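Local coordinates for polyhedrin (PDB 5A9C), which builds, here in a base-domain-deleted form, the crystalline lattice of cypovirus polyhedra, the microcrystalline occlusion bodies that probably protect virus particles between insect hosts, at residues R96-M102 with H143-L149; V40-Y46 with P79-S85; M37-V41 with F86-I90. All blocks are in the same frame, centred on the assembly; numbering follows the deposited sequence.

Contact 1: R96-M102 with H143-L149; sequences RVEATNM and HNTVKVL
T100 and T145 each turn OG1 into the space between their own backbone N and carbonyl carbon (chi1 37° and 47°), which brings the two hydroxyls together across an antiparallel beta pair. T100 OG1 donates to T145 OG1 at 2.7 Å, and T145 OG1 passes the chain on to N101 O in a very short bond, modelled at 2.5 Å. This is edge strand 96-100 joined to the central strand of a three-stranded sheet. On the same face as the threonines, K147 bends at chi3 and sets NZ 2.8 Å from E98 OE2, a salt bridge in which NZ meets that oxygen on its anti side, 33° out of the carboxylate plane. The buried pair has further support: K147 NZ also donates to A115 O, while N106 ND2 and G117 N reach the two carboxylate oxygens. L149 CD2 lies over one face of the R96 guanidinium, 3.8 Å from R96 NE, which also bonds to R94 O, and W116 makes cation-pi contacts with both R96 and K147. V97 and V148 occupy the other face. Where the strands end, T100 O is gripped twice, by T145 N at 2.8 Å and N144 ND2 at 2.7 Å, from opposite faces of its carbonyl plane.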
ATOM      1  N   ARG A  96      -0.992  12.357 -14.659  1.00 18.70           N
ATOM      2  CA  ARG A  96      -1.873  13.384 -14.109  1.00 15.76           C
ATOM      3  C   ARG A  96      -1.630  13.697 -12.635  1.00 16.69           C
ATOM      4  O   ARG A  96      -1.033  12.909 -11.899  1.00 19.57           O
ATOM      5  CB  ARG A  96      -3.333  12.969 -14.296  1.00 15.39           C
ATOM      6  CG  ARG A  96      -3.734  11.782 -13.443  1.00 21.98           C
ATOM      7  CD  ARG A  96      -5.067  11.206 -13.877  1.00 20.52           C
ATOM      8  NE  ARG A  96      -4.975  10.519 -15.159  1.00 20.08           N
ATOM      9  CZ  ARG A  96      -5.966   9.820 -15.701  1.00 21.04           C
ATOM     10  NH1 ARG A  96      -7.127   9.715 -15.069  1.00 22.86           N
ATOM     11  NH2 ARG A  96      -5.796   9.222 -16.873  1.00 22.03           N
ATOM     12  N   VAL A  97      -2.115  14.863 -12.223  1.00 13.54           N
ATOM     13  CA  VAL A  97      -2.019  15.328 -10.852  1.00 22.08           C
ATOM     14  C   VAL A  97      -3.300  16.082 -10.537  1.00 17.86           C
ATOM     15  O   VAL A  97      -3.908  16.683 -11.423  1.00 17.95           O
ATOM     16  CB  VAL A  97      -0.827  16.308 -10.666  1.00 22.41           C
ATOM     17  CG1 VAL A  97      -0.754  16.810  -9.226  1.00 15.04           C
ATOM     18  CG2 VAL A  97       0.484  15.653 -11.066  1.00 15.54           C
ATOM     19  N   GLU A  98      -3.726  16.043  -9.285  1.00 15.04           N
ATOM     20  CA  GLU A  98      -4.774  16.954  -8.849  1.00 15.91           C
ATOM     21  C   GLU A  98      -4.650  17.252  -7.364  1.00 18.47           C
ATOM     22  O   GLU A  98      -4.166  16.425  -6.590  1.00 18.23           O
ATOM     23  CB  GLU A  98      -6.171  16.431  -9.211  1.00 22.29           C
ATOM     24  CG  GLU A  98      -6.724  15.354  -8.301  1.00 20.23           C
ATOM     25  CD  GLU A  98      -8.105  14.891  -8.735  1.00 15.74           C
ATOM     26  OE1 GLU A  98      -8.575  15.341  -9.798  1.00 21.06           O
ATOM     27  OE2 GLU A  98      -8.721  14.079  -8.012  1.00 20.11           O
ATOM     28  N   ALA A  99      -5.050  18.459  -6.984  1.00 18.69           N
ATOM     29  CA  ALA A  99      -5.093  18.852  -5.585  1.00 18.70           C
ATOM     30  C   ALA A  99      -6.513  18.651  -5.075  1.00 18.24           C
ATOM     31  O   ALA A  99      -7.434  19.353  -5.485  1.00 23.65           O
ATOM     32  CB  ALA A  99      -4.670  20.296  -5.424  1.00 19.02           C
ATOM     33  N   THR A 100      -6.681  17.677  -4.194  1.00 21.57           N
ATOM     34  CA  THR A 100      -7.990  17.361  -3.638  1.00 19.58           C
ATOM     35  C   THR A 100      -8.140  18.047  -2.283  1.00 19.37           C
ATOM     36  O   THR A 100      -7.229  18.746  -1.830  1.00 21.67           O
ATOM     37  CB  THR A 100      -8.173  15.837  -3.500  1.00 22.23           C
ATOM     38  OG1 THR A 100      -6.928  15.240  -3.115  1.00 22.94           O
ATOM     39  CG2 THR A 100      -8.608  15.230  -4.832  1.00 20.22           C
ATOM     40  N   ASN A 101      -9.289  17.868  -1.641  1.00 20.00           N
ATOM     41  CA  ASN A 101      -9.499  18.466  -0.325  1.00 21.46           C
ATOM     42  C   ASN A 101      -8.888  17.605   0.774  1.00 23.56           C
ATOM     43  O   ASN A 101      -8.218  16.613   0.491  1.00 19.79           O
ATOM     44  CB  ASN A 101     -10.984  18.765  -0.064  1.00 21.66           C
ATOM     45  CG  ASN A 101     -11.810  17.513   0.193  1.00 19.23           C
ATOM     46  OD1 ASN A 101     -11.284  16.399   0.278  1.00 21.28           O
ATOM     47  ND2 ASN A 101     -13.115  17.697   0.336  1.00 23.34           N
ATOM     48  N   MET A 102      -9.112  17.987   2.028  1.00 19.26           N
ATOM     49  CA  MET A 102      -8.468  17.304   3.143  1.00 16.51           C
ATOM     50  C   MET A 102      -8.795  15.812   3.181  1.00 21.64           C
ATOM     51  O   MET A 102      -8.052  15.021   3.764  1.00 28.21           O
ATOM     52  CB  MET A 102      -8.840  17.964   4.474  1.00 29.94           C
ATOM     53  CG  MET A 102     -10.274  17.733   4.904  1.00 40.14           C
ATOM     54  SD  MET A 102     -10.655  18.513   6.486  1.00 80.91           S
ATOM     55  CE  MET A 102     -10.407  20.240   6.079  1.00 71.49           C
ATOM     56  N   HIS A 143      -4.622  22.533   3.878  1.00 37.20           N
ATOM     57  CA  HIS A 143      -5.384  21.288   3.954  1.00 40.56           C
ATOM     58  C   HIS A 143      -5.617  20.590   2.614  1.00 33.71           C
ATOM     59  O   HIS A 143      -6.156  19.481   2.578  1.00 30.69           O
ATOM     60  CB  HIS A 143      -6.704  21.499   4.700  1.00 41.23           C
ATOM     61  CG  HIS A 143      -6.527  21.838   6.147  1.00 62.15           C
ATOM     62  ND1 HIS A 143      -5.287  21.913   6.746  1.00 70.81           N
ATOM     63  CD2 HIS A 143      -7.428  22.121   7.116  1.00 70.99           C
ATOM     64  CE1 HIS A 143      -5.434  22.227   8.020  1.00 69.40           C
ATOM     65  NE2 HIS A 143      -6.724  22.360   8.271  1.00 71.07           N
ATOM     66  N   ASN A 144      -5.220  21.229   1.517  1.00 24.20           N
ATOM     67  CA  ASN A 144      -5.195  20.543   0.230  1.00 28.25           C
ATOM     68  C   ASN A 144      -4.441  19.225   0.374  1.00 22.24           C
ATOM     69  O   ASN A 144      -3.540  19.109   1.203  1.00 24.42           O
ATOM     70  CB  ASN A 144      -4.504  21.399  -0.837  1.00 28.94           C
ATOM     71  CG  ASN A 144      -5.481  22.075  -1.780  1.00 30.94           C
ATOM     72  OD1 ASN A 144      -5.273  23.217  -2.191  1.00 28.35           O
ATOM     73  ND2 ASN A 144      -6.547  21.372  -2.136  1.00 25.96           N
ATOM     74  N   THR A 145      -4.818  18.229  -0.419  1.00 18.37           N
ATOM     75  CA  THR A 145      -4.027  17.009  -0.524  1.00 16.28           C
ATOM     76  C   THR A 145      -3.586  16.829  -1.969  1.00 23.79           C
ATOM     77  O   THR A 145      -4.086  17.512  -2.859  1.00 19.46           O
ATOM     78  CB  THR A 145      -4.798  15.764  -0.038  1.00 19.08           C
ATOM     79  OG1 THR A 145      -6.115  15.760  -0.600  1.00 21.72           O
ATOM     80  CG2 THR A 145      -4.893  15.752   1.484  1.00 19.29           C
ATOM     81  N   VAL A 146      -2.646  15.919  -2.198  1.00 17.99           N
ATOM     82  CA  VAL A 146      -2.097  15.725  -3.534  1.00 17.34           C
ATOM     83  C   VAL A 146      -2.235  14.284  -4.021  1.00 15.10           C
ATOM     84  O   VAL A 146      -1.931  13.338  -3.297  1.00 19.47           O
ATOM     85  CB  VAL A 146      -0.612  16.136  -3.594  1.00 18.74           C
ATOM     86  CG1 VAL A 146      -0.035  15.833  -4.966  1.00 18.54           C
ATOM     87  CG2 VAL A 146      -0.452  17.615  -3.246  1.00 19.69           C
ATOM     88  N   LYS A 147      -2.698  14.131  -5.258  1.00 13.54           N
ATOM     89  CA  LYS A 147      -2.820  12.826  -5.893  1.00 12.20           C
ATOM     90  C   LYS A 147      -2.011  12.814  -7.176  1.00 18.75           C
ATOM     91  O   LYS A 147      -2.087  13.754  -7.968  1.00 17.20           O
ATOM     92  CB  LYS A 147      -4.284  12.521  -6.211  1.00 15.34           C
ATOM     93  CG  LYS A 147      -5.147  12.249  -4.996  1.00 19.92           C
ATOM     94  CD  LYS A 147      -6.627  12.295  -5.350  1.00 15.84           C
ATOM     95  CE  LYS A 147      -6.972  11.351  -6.494  1.00 19.38           C
ATOM     96  NZ  LYS A 147      -8.386  11.536  -6.932  1.00 21.37           N
ATOM     97  N   VAL A 148      -1.225  11.761  -7.376  1.00 18.16           N
ATOM     98  CA  VAL A 148      -0.444  11.626  -8.602  1.00 15.31           C
ATOM     99  C   VAL A 148      -0.625  10.241  -9.210  1.00 18.64           C
ATOM    100  O   VAL A 148      -0.658   9.238  -8.495  1.00 18.29           O
ATOM    101  CB  VAL A 148       1.058  11.871  -8.358  1.00 16.03           C
ATOM    102  CG1 VAL A 148       1.836  11.772  -9.667  1.00 16.61           C
ATOM    103  CG2 VAL A 148       1.278  13.230  -7.705  1.00 17.08           C
ATOM    104  N   LEU A 149      -0.754  10.199 -10.531  1.00 15.67           N
ATOM    105  CA  LEU A 149      -0.783   8.941 -11.266  1.00 14.77           C
ATOM    106  C   LEU A 149       0.242   8.954 -12.393  1.00 17.50           C
ATOM    107  O   LEU A 149       0.273   9.876 -13.207  1.00 16.50           O
ATOM    108  CB  LEU A 149      -2.170   8.682 -11.852  1.00 15.46           C
ATOM    109  CG  LEU A 149      -2.240   7.499 -12.825  1.00 21.15           C
ATOM    110  CD1 LEU A 149      -1.937   6.193 -12.111  1.00 25.79           C
ATOM    111  CD2 LEU A 149      -3.596   7.431 -13.505  1.00 32.51           C
TER

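Contact 2: V40-Y46 with P79-S85; sequences VVVFAQY and PMGVIVS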
ATOM      1  N   VAL A  40       9.251   9.385  -9.970  1.00 15.81           N
ATOM      2  CA  VAL A  40       8.380  10.532  -9.771  1.00 17.08           C
ATOM      3  C   VAL A  40       8.710  11.159  -8.431  1.00 17.92           C
ATOM      4  O   VAL A  40       8.823  10.462  -7.422  1.00 18.46           O
ATOM      5  CB  VAL A  40       6.894  10.131  -9.811  1.00 12.13           C
ATOM      6  CG1 VAL A  40       6.012  11.305  -9.407  1.00 18.58           C
ATOM      7  CG2 VAL A  40       6.520   9.647 -11.198  1.00 13.43           C
ATOM      8  N   VAL A  41       8.891  12.473  -8.428  1.00 15.79           N
ATOM      9  CA  VAL A  41       9.202  13.180  -7.200  1.00 15.52           C
ATOM     10  C   VAL A  41       8.247  14.341  -6.990  1.00 11.99           C
ATOM     11  O   VAL A  41       7.997  15.131  -7.904  1.00 16.39           O
ATOM     12  CB  VAL A  41      10.646  13.708  -7.199  1.00 18.17           C
ATOM     13  CG1 VAL A  41      10.972  14.342  -5.853  1.00 15.27           C
ATOM     14  CG2 VAL A  41      11.627  12.581  -7.522  1.00 13.69           C
ATOM     15  N   VAL A  42       7.711  14.432  -5.779  1.00 14.70           N
ATOM     16  CA  VAL A  42       6.874  15.554  -5.391  1.00 15.60           C
ATOM     17  C   VAL A  42       7.671  16.442  -4.441  1.00 17.06           C
ATOM     18  O   VAL A  42       7.973  16.047  -3.313  1.00 19.22           O
ATOM     19  CB  VAL A  42       5.582  15.081  -4.699  1.00 15.21           C
ATOM     20  CG1 VAL A  42       4.705  16.275  -4.333  1.00 20.84           C
ATOM     21  CG2 VAL A  42       4.824  14.108  -5.593  1.00 15.92           C
ATOM     22  N   PHE A  43       8.029  17.634  -4.909  1.00 17.31           N
ATOM     23  CA  PHE A  43       8.797  18.579  -4.107  1.00 15.27           C
ATOM     24  C   PHE A  43       7.855  19.574  -3.452  1.00 20.32           C
ATOM     25  O   PHE A  43       7.232  20.374  -4.144  1.00 18.33           O
ATOM     26  CB  PHE A  43       9.769  19.372  -4.987  1.00 18.46           C
ATOM     27  CG  PHE A  43      10.857  18.549  -5.608  1.00 19.55           C
ATOM     28  CD1 PHE A  43      12.004  18.242  -4.896  1.00 20.71           C
ATOM     29  CD2 PHE A  43      10.755  18.120  -6.924  1.00 18.37           C
ATOM     30  CE1 PHE A  43      13.018  17.504  -5.474  1.00 16.58           C
ATOM     31  CE2 PHE A  43      11.764  17.382  -7.507  1.00 17.06           C
ATOM     32  CZ  PHE A  43      12.901  17.077  -6.782  1.00 18.00           C
ATOM     33  N   ALA A  44       7.756  19.535  -2.127  1.00 19.62           N
ATOM     34  CA  ALA A  44       6.923  20.489  -1.398  1.00 24.00           C
ATOM     35  C   ALA A  44       7.732  21.720  -0.998  1.00 19.37           C
ATOM     36  O   ALA A  44       8.809  21.597  -0.414  1.00 18.26           O
ATOM     37  CB  ALA A  44       6.304  19.833  -0.168  1.00 20.92           C
ATOM     38  N   GLN A  45       7.212  22.902  -1.318  1.00 20.10           N
ATOM     39  CA  GLN A  45       7.877  24.159  -0.985  1.00 24.27           C
ATOM     40  C   GLN A  45       7.188  24.855   0.186  1.00 21.70           C
ATOM     41  O   GLN A  45       5.974  25.049   0.172  1.00 22.59           O
ATOM     42  CB  GLN A  45       7.883  25.098  -2.194  1.00 19.46           C
ATOM     43  CG  GLN A  45       8.377  26.501  -1.878  1.00 19.55           C
ATOM     44  CD  GLN A  45       8.042  27.503  -2.964  1.00 21.49           C
ATOM     45  OE1 GLN A  45       7.117  27.300  -3.750  1.00 26.80           O
ATOM     46  NE2 GLN A  45       8.797  28.593  -3.015  1.00 32.85           N
ATOM     47  N   TYR A  46       7.969  25.241   1.188  1.00 21.75           N
ATOM     48  CA  TYR A  46       7.423  25.900   2.370  1.00 23.09           C
ATOM     49  C   TYR A  46       7.877  27.352   2.449  1.00 28.83           C
ATOM     50  O   TYR A  46       8.927  27.706   1.914  1.00 25.61           O
ATOM     51  CB  TYR A  46       7.818  25.139   3.640  1.00 21.25           C
ATOM     52  CG  TYR A  46       7.385  23.692   3.620  1.00 19.57           C
ATOM     53  CD1 TYR A  46       6.106  23.325   4.011  1.00 22.29           C
ATOM     54  CD2 TYR A  46       8.251  22.697   3.192  1.00 21.11           C
ATOM     55  CE1 TYR A  46       5.704  22.007   3.986  1.00 21.38           C
ATOM     56  CE2 TYR A  46       7.858  21.375   3.163  1.00 24.69           C
ATOM     57  CZ  TYR A  46       6.583  21.035   3.559  1.00 23.54           C
ATOM     58  OH  TYR A  46       6.185  19.718   3.529  1.00 20.86           O
ATOM     59  N   PRO A  79       2.619  23.558   2.962  1.00 23.43           N
ATOM     60  CA  PRO A  79       3.363  23.999   1.774  1.00 18.89           C
ATOM     61  C   PRO A  79       2.620  25.016   0.902  1.00 21.16           C
ATOM     62  O   PRO A  79       1.392  24.997   0.817  1.00 21.25           O
ATOM     63  CB  PRO A  79       3.577  22.695   0.992  1.00 20.62           C
ATOM     64  CG  PRO A  79       2.481  21.795   1.451  1.00 27.35           C
ATOM     65  CD  PRO A  79       2.272  22.127   2.896  1.00 24.68           C
ATOM     66  N   MET A  80       3.381  25.903   0.267  1.00 15.85           N
ATOM     67  CA  MET A  80       2.840  26.869  -0.686  1.00 23.08           C
ATOM     68  C   MET A  80       2.384  26.171  -1.961  1.00 16.58           C
ATOM     69  O   MET A  80       1.498  26.651  -2.671  1.00 20.92           O
ATOM     70  CB  MET A  80       3.913  27.897  -1.051  1.00 23.88           C
ATOM     71  CG  MET A  80       4.423  28.719   0.121  1.00 33.76           C
ATOM     72  SD  MET A  80       6.067  29.393  -0.190  1.00 38.02           S
ATOM     73  CE  MET A  80       5.816  30.202  -1.768  1.00 41.51           C
ATOM     74  N   GLY A  81       3.004  25.035  -2.252  1.00 16.81           N
ATOM     75  CA  GLY A  81       2.745  24.327  -3.486  1.00 21.96           C
ATOM     76  C   GLY A  81       3.720  23.185  -3.647  1.00 21.02           C
ATOM     77  O   GLY A  81       4.584  22.978  -2.791  1.00 16.82           O
ATOM     78  N   VAL A  82       3.579  22.442  -4.739  1.00 17.72           N
ATOM     79  CA  VAL A  82       4.489  21.344  -5.042  1.00 12.26           C
ATOM     80  C   VAL A  82       4.982  21.400  -6.478  1.00 18.27           C
ATOM     81  O   VAL A  82       4.283  21.872  -7.373  1.00 18.70           O
ATOM     82  CB  VAL A  82       3.836  19.958  -4.808  1.00 16.76           C
ATOM     83  CG1 VAL A  82       3.601  19.720  -3.323  1.00 17.25           C
ATOM     84  CG2 VAL A  82       2.535  19.827  -5.599  1.00 14.43           C
ATOM     85  N   ILE A  83       6.203  20.924  -6.686  1.00 18.68           N
ATOM     86  CA  ILE A  83       6.698  20.668  -8.025  1.00 18.60           C
ATOM     87  C   ILE A  83       6.646  19.164  -8.206  1.00 17.90           C
ATOM     88  O   ILE A  83       7.288  18.423  -7.458  1.00 20.75           O
ATOM     89  CB  ILE A  83       8.148  21.157  -8.223  1.00 15.05           C
ATOM     90  CG1 ILE A  83       8.246  22.675  -8.042  1.00 15.35           C
ATOM     91  CG2 ILE A  83       8.665  20.753  -9.599  1.00 13.07           C
ATOM     92  CD1 ILE A  83       8.238  23.132  -6.598  1.00 26.13           C
ATOM     93  N   VAL A  84       5.855  18.708  -9.168  1.00 15.71           N
ATOM     94  CA  VAL A  84       5.755  17.283  -9.434  1.00 19.54           C
ATOM     95  C   VAL A  84       6.620  16.940 -10.639  1.00 15.49           C
ATOM     96  O   VAL A  84       6.399  17.446 -11.741  1.00 16.25           O
ATOM     97  CB  VAL A  84       4.298  16.834  -9.667  1.00 17.47           C
ATOM     98  CG1 VAL A  84       4.239  15.324  -9.852  1.00 13.98           C
ATOM     99  CG2 VAL A  84       3.424  17.248  -8.495  1.00 17.60           C
ATOM    100  N   SER A  85       7.615  16.091 -10.410  1.00 17.56           N
ATOM    101  CA  SER A  85       8.585  15.726 -11.431  1.00 18.21           C
ATOM    102  C   SER A  85       8.331  14.306 -11.930  1.00 13.42           C
ATOM    103  O   SER A  85       8.401  13.354 -11.157  1.00 18.43           O
ATOM    104  CB  SER A  85       9.999  15.835 -10.858  1.00 18.72           C
ATOM    105  OG  SER A  85      10.977  15.414 -11.795  1.00 16.68           O
TER
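F43 and I83 face each other as a hydrogen-bonded pair in the middle of two antiparallel strands, with F43 N giving a nearly straight bond to I83 O at 2.8 Å and I83 N returning one to F43 O. The phenylalanine is worth following outward. F43 CB sits 4.0 Å from I83 CB. From there CG stands anti to the carbonyl carbon, beside the backbone N (chi1 -66°), and this leans the ring toward S85. F43 CD2 comes first, 3.5 Å from I83 O, which lies at the ring edge near its plane; F43 CE2 follows, 4.1 Å from S85 CB. V41 CG1, two residues back on the same strand, lies over one face of the ring near the rim, and Y199 adds an edge-to-face partner.

The opposite face of the sheet carries V40, V42, A44, V82 and V84. Its tightest apolar touch is between V42 CG1 and V82 CG1, 3.8 Å apart, the two valines crossing at a slant. As the strand pair runs out, P79 lies alongside Y46, with P79 CD 3.6 Å from Y46 CE1, and Y46 OH is held by L71 O. On the other side of the backbone, M80 CE rests 3.6 Å from Q45 NE2, the methionine crossing the end of the glutamine, while M80 N bonds to Q45 O.

These are the two central strands of the six-stranded antiparallel sheet. Strand 51-58 pairs with the outer side of 38-45, and strand 133-139 with the outer side of 81-87. The valine face packs on L62 and L66 of strand 61-66, whereas the F43 face meets I197 and Y199, just beyond helix 185-195.

Contact 3: M37-V41 with F86-I90; sequences MMRVV and FNGNI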
ATOM      1  N   MET A  37      13.129   1.243 -14.472  1.00 18.38           N
ATOM      2  CA  MET A  37      12.568   2.022 -13.383  1.00 17.69           C
ATOM      3  C   MET A  37      12.091   3.380 -13.878  1.00 17.96           C
ATOM      4  O   MET A  37      12.673   3.965 -14.793  1.00 22.39           O
ATOM      5  CB  MET A  37      13.597   2.198 -12.263  1.00 19.96           C
ATOM      6  CG  MET A  37      14.009   0.897 -11.596  1.00 18.54           C
ATOM      7  SD  MET A  37      12.638   0.068 -10.767  1.00 21.94           S
ATOM      8  CE  MET A  37      12.341   1.205  -9.418  1.00 25.01           C
ATOM      9  N   MET A  38      11.011   3.863 -13.276  1.00 23.87           N
ATOM     10  CA  MET A  38      10.565   5.233 -13.473  1.00 16.87           C
ATOM     11  C   MET A  38      10.779   5.985 -12.169  1.00 18.20           C
ATOM     12  O   MET A  38      10.978   5.374 -11.117  1.00 17.30           O
ATOM     13  CB  MET A  38       9.091   5.274 -13.884  1.00 18.06           C
ATOM     14  CG  MET A  38       8.834   4.837 -15.319  1.00 16.87           C
ATOM     15  SD  MET A  38       7.085   4.558 -15.656  1.00 21.80           S
ATOM     16  CE  MET A  38       6.814   3.067 -14.701  1.00 26.13           C
ATOM     17  N   ARG A  39      10.756   7.310 -12.229  1.00 17.73           N
ATOM     18  CA  ARG A  39      10.984   8.098 -11.031  1.00 16.76           C
ATOM     19  C   ARG A  39      10.087   9.317 -10.998  1.00 13.94           C
ATOM     20  O   ARG A  39      10.141  10.170 -11.885  1.00 16.43           O
ATOM     21  CB  ARG A  39      12.453   8.517 -10.928  1.00 18.77           C
ATOM     22  CG  ARG A  39      12.840   9.052  -9.557  1.00 17.73           C
ATOM     23  CD  ARG A  39      14.347   9.154  -9.428  1.00 19.55           C
ATOM     24  NE  ARG A  39      14.764   9.426  -8.057  1.00 18.56           N
ATOM     25  CZ  ARG A  39      16.015   9.304  -7.626  1.00 22.69           C
ATOM     26  NH1 ARG A  39      16.969   8.908  -8.459  1.00 22.03           N
ATOM     27  NH2 ARG A  39      16.314   9.570  -6.361  1.00 22.99           N
ATOM     28  N   VAL A  40       9.251   9.385  -9.970  1.00 15.81           N
ATOM     29  CA  VAL A  40       8.380  10.532  -9.771  1.00 17.08           C
ATOM     30  C   VAL A  40       8.710  11.159  -8.431  1.00 17.92           C
ATOM     31  O   VAL A  40       8.823  10.462  -7.422  1.00 18.46           O
ATOM     32  CB  VAL A  40       6.894  10.131  -9.811  1.00 12.13           C
ATOM     33  CG1 VAL A  40       6.012  11.305  -9.407  1.00 18.58           C
ATOM     34  CG2 VAL A  40       6.520   9.647 -11.198  1.00 13.43           C
ATOM     35  N   VAL A  41       8.891  12.473  -8.428  1.00 15.79           N
ATOM     36  CA  VAL A  41       9.202  13.180  -7.200  1.00 15.52           C
ATOM     37  C   VAL A  41       8.247  14.341  -6.990  1.00 11.99           C
ATOM     38  O   VAL A  41       7.997  15.131  -7.904  1.00 16.39           O
ATOM     39  CB  VAL A  41      10.646  13.708  -7.199  1.00 18.17           C
ATOM     40  CG1 VAL A  41      10.972  14.342  -5.853  1.00 15.27           C
ATOM     41  CG2 VAL A  41      11.627  12.581  -7.522  1.00 13.69           C
ATOM     42  N   PHE A  86       8.030  14.173 -13.221  1.00 13.26           N
ATOM     43  CA  PHE A  86       7.776  12.871 -13.841  1.00 16.53           C
ATOM     44  C   PHE A  86       8.979  12.458 -14.685  1.00 15.63           C
ATOM     45  O   PHE A  86       9.404  13.207 -15.561  1.00 15.91           O
ATOM     46  CB  PHE A  86       6.558  12.944 -14.770  1.00 13.58           C
ATOM     47  CG  PHE A  86       5.248  13.179 -14.068  1.00 15.28           C
ATOM     48  CD1 PHE A  86       4.812  14.465 -13.793  1.00 16.88           C
ATOM     49  CD2 PHE A  86       4.428  12.112 -13.732  1.00 17.83           C
ATOM     50  CE1 PHE A  86       3.594  14.682 -13.164  1.00 17.74           C
ATOM     51  CE2 PHE A  86       3.210  12.319 -13.107  1.00 14.88           C
ATOM     52  CZ  PHE A  86       2.790  13.608 -12.823  1.00 15.44           C
ATOM     53  N   ASN A  87       9.517  11.266 -14.450  1.00 15.64           N
ATOM     54  CA  ASN A  87      10.698  10.835 -15.194  1.00 21.88           C
ATOM     55  C   ASN A  87      10.665   9.366 -15.603  1.00 16.06           C
ATOM     56  O   ASN A  87      10.343   8.491 -14.796  1.00 15.08           O
ATOM     57  CB  ASN A  87      11.974  11.134 -14.398  1.00 16.89           C
ATOM     58  CG  ASN A  87      12.012  12.556 -13.865  1.00 14.13           C
ATOM     59  OD1 ASN A  87      12.566  13.458 -14.496  1.00 17.28           O
ATOM     60  ND2 ASN A  87      11.414  12.764 -12.700  1.00 11.88           N
ATOM     61  N   GLY A  88      11.004   9.109 -16.863  1.00 22.82           N
ATOM     62  CA  GLY A  88      11.069   7.757 -17.387  1.00 12.49           C
ATOM     63  C   GLY A  88      10.144   7.524 -18.565  1.00 14.31           C
ATOM     64  O   GLY A  88       9.626   8.468 -19.170  1.00 18.20           O
ATOM     65  N   ASN A  89       9.936   6.252 -18.888  1.00 17.14           N
ATOM     66  CA  ASN A  89       9.069   5.856 -19.987  1.00 15.48           C
ATOM     67  C   ASN A  89       7.598   5.946 -19.590  1.00 17.61           C
ATOM     68  O   ASN A  89       6.864   4.956 -19.627  1.00 20.99           O
ATOM     69  CB  ASN A  89       9.414   4.434 -20.434  1.00 25.48           C
ATOM     70  CG  ASN A  89       8.639   4.002 -21.659  1.00 25.57           C
ATOM     71  OD1 ASN A  89       8.211   4.828 -22.463  1.00 21.09           O
ATOM     72  ND2 ASN A  89       8.456   2.695 -21.813  1.00 29.58           N
ATOM     73  N   ILE A  90       7.177   7.144 -19.206  1.00 15.92           N
ATOM     74  CA  ILE A  90       5.819   7.361 -18.733  1.00 17.57           C
ATOM     75  C   ILE A  90       4.857   7.666 -19.877  1.00 20.26           C
ATOM     76  O   ILE A  90       5.202   8.375 -20.820  1.00 25.32           O
ATOM     77  CB  ILE A  90       5.777   8.494 -17.690  1.00 17.98           C
ATOM     78  CG1 ILE A  90       6.606   8.101 -16.463  1.00 18.42           C
ATOM     79  CG2 ILE A  90       4.339   8.817 -17.298  1.00 16.19           C
ATOM     80  CD1 ILE A  90       6.665   9.162 -15.384  1.00 22.46           C
TER
HETATM   81  O   HOH W   1      11.454   4.431 -17.344  1.00 20.09           O
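F86 packs beside V40, both side chains pointing the same way, with F86 CD2 4.1 Å from V40 CG2. This is a non-hydrogen-bonded pair, the next to last of the antiparallel ladder formed by strands 38-45 and 81-87. N87 comes next and makes the polar core of the contact. N87 O accepts from R39 N at 2.9 Å in a nearly straight bond, while N87 N gives R39 O only a weak one. The side chain makes up for this: a chi1 of -49° sets the amide beside the backbone N, from where N87 ND2 reaches R39 O at 3.0 Å, coming from above the carbonyl plane. ND2 is shared between R39 O and S85 OG, and S133 OG and A198 N hold N87 OD1. G88 has a backbone suited to glycine (phi 121°), and M38 CG passes 4.2 Å from G88 CA. Past N87 the ladder has ended, and N89 is the centre of an inverse gamma turn; a water accepts from N89 N at 2.8 Å and donates to M37 O at 2.9 Å. I90 lays CG1 against M38 SD at 3.7 Å. R39 carries its guanidinium away to a salt bridge with D55, and W110 of the third subunit packs on both R39 and N87. The chemistry thus implies that, as the strands part, an asparagine amide and a bridging water supplement the weakening backbone pairing, with M38 and I90 closing the apolar side.

How the contacts relate
From the N terminus, strand 38-45 runs first through contact 3 and then through contact 2, sharing V40 and V41 between them. The chain makes strands 51-58 and 61-66 before 81-87 returns: contact 2 closes the inner loop, 47-78, and contact 3 the wider one around it. Both belong to the same strand pair of the six-stranded sheet. Contact 1 opens later, in series, and closes a loop that includes strands 127-128 and 133-139; the latter pairs with 81-87. Strand 61-66, from the loop of contact 2, pairs with 145-151 of contact 1 in the three-stranded sheet. Between the sheets, V148 packs on V40, V42 and V84 of contact 2, and V97 CG2 lies 3.5 Å from F86 CZ of contact 3.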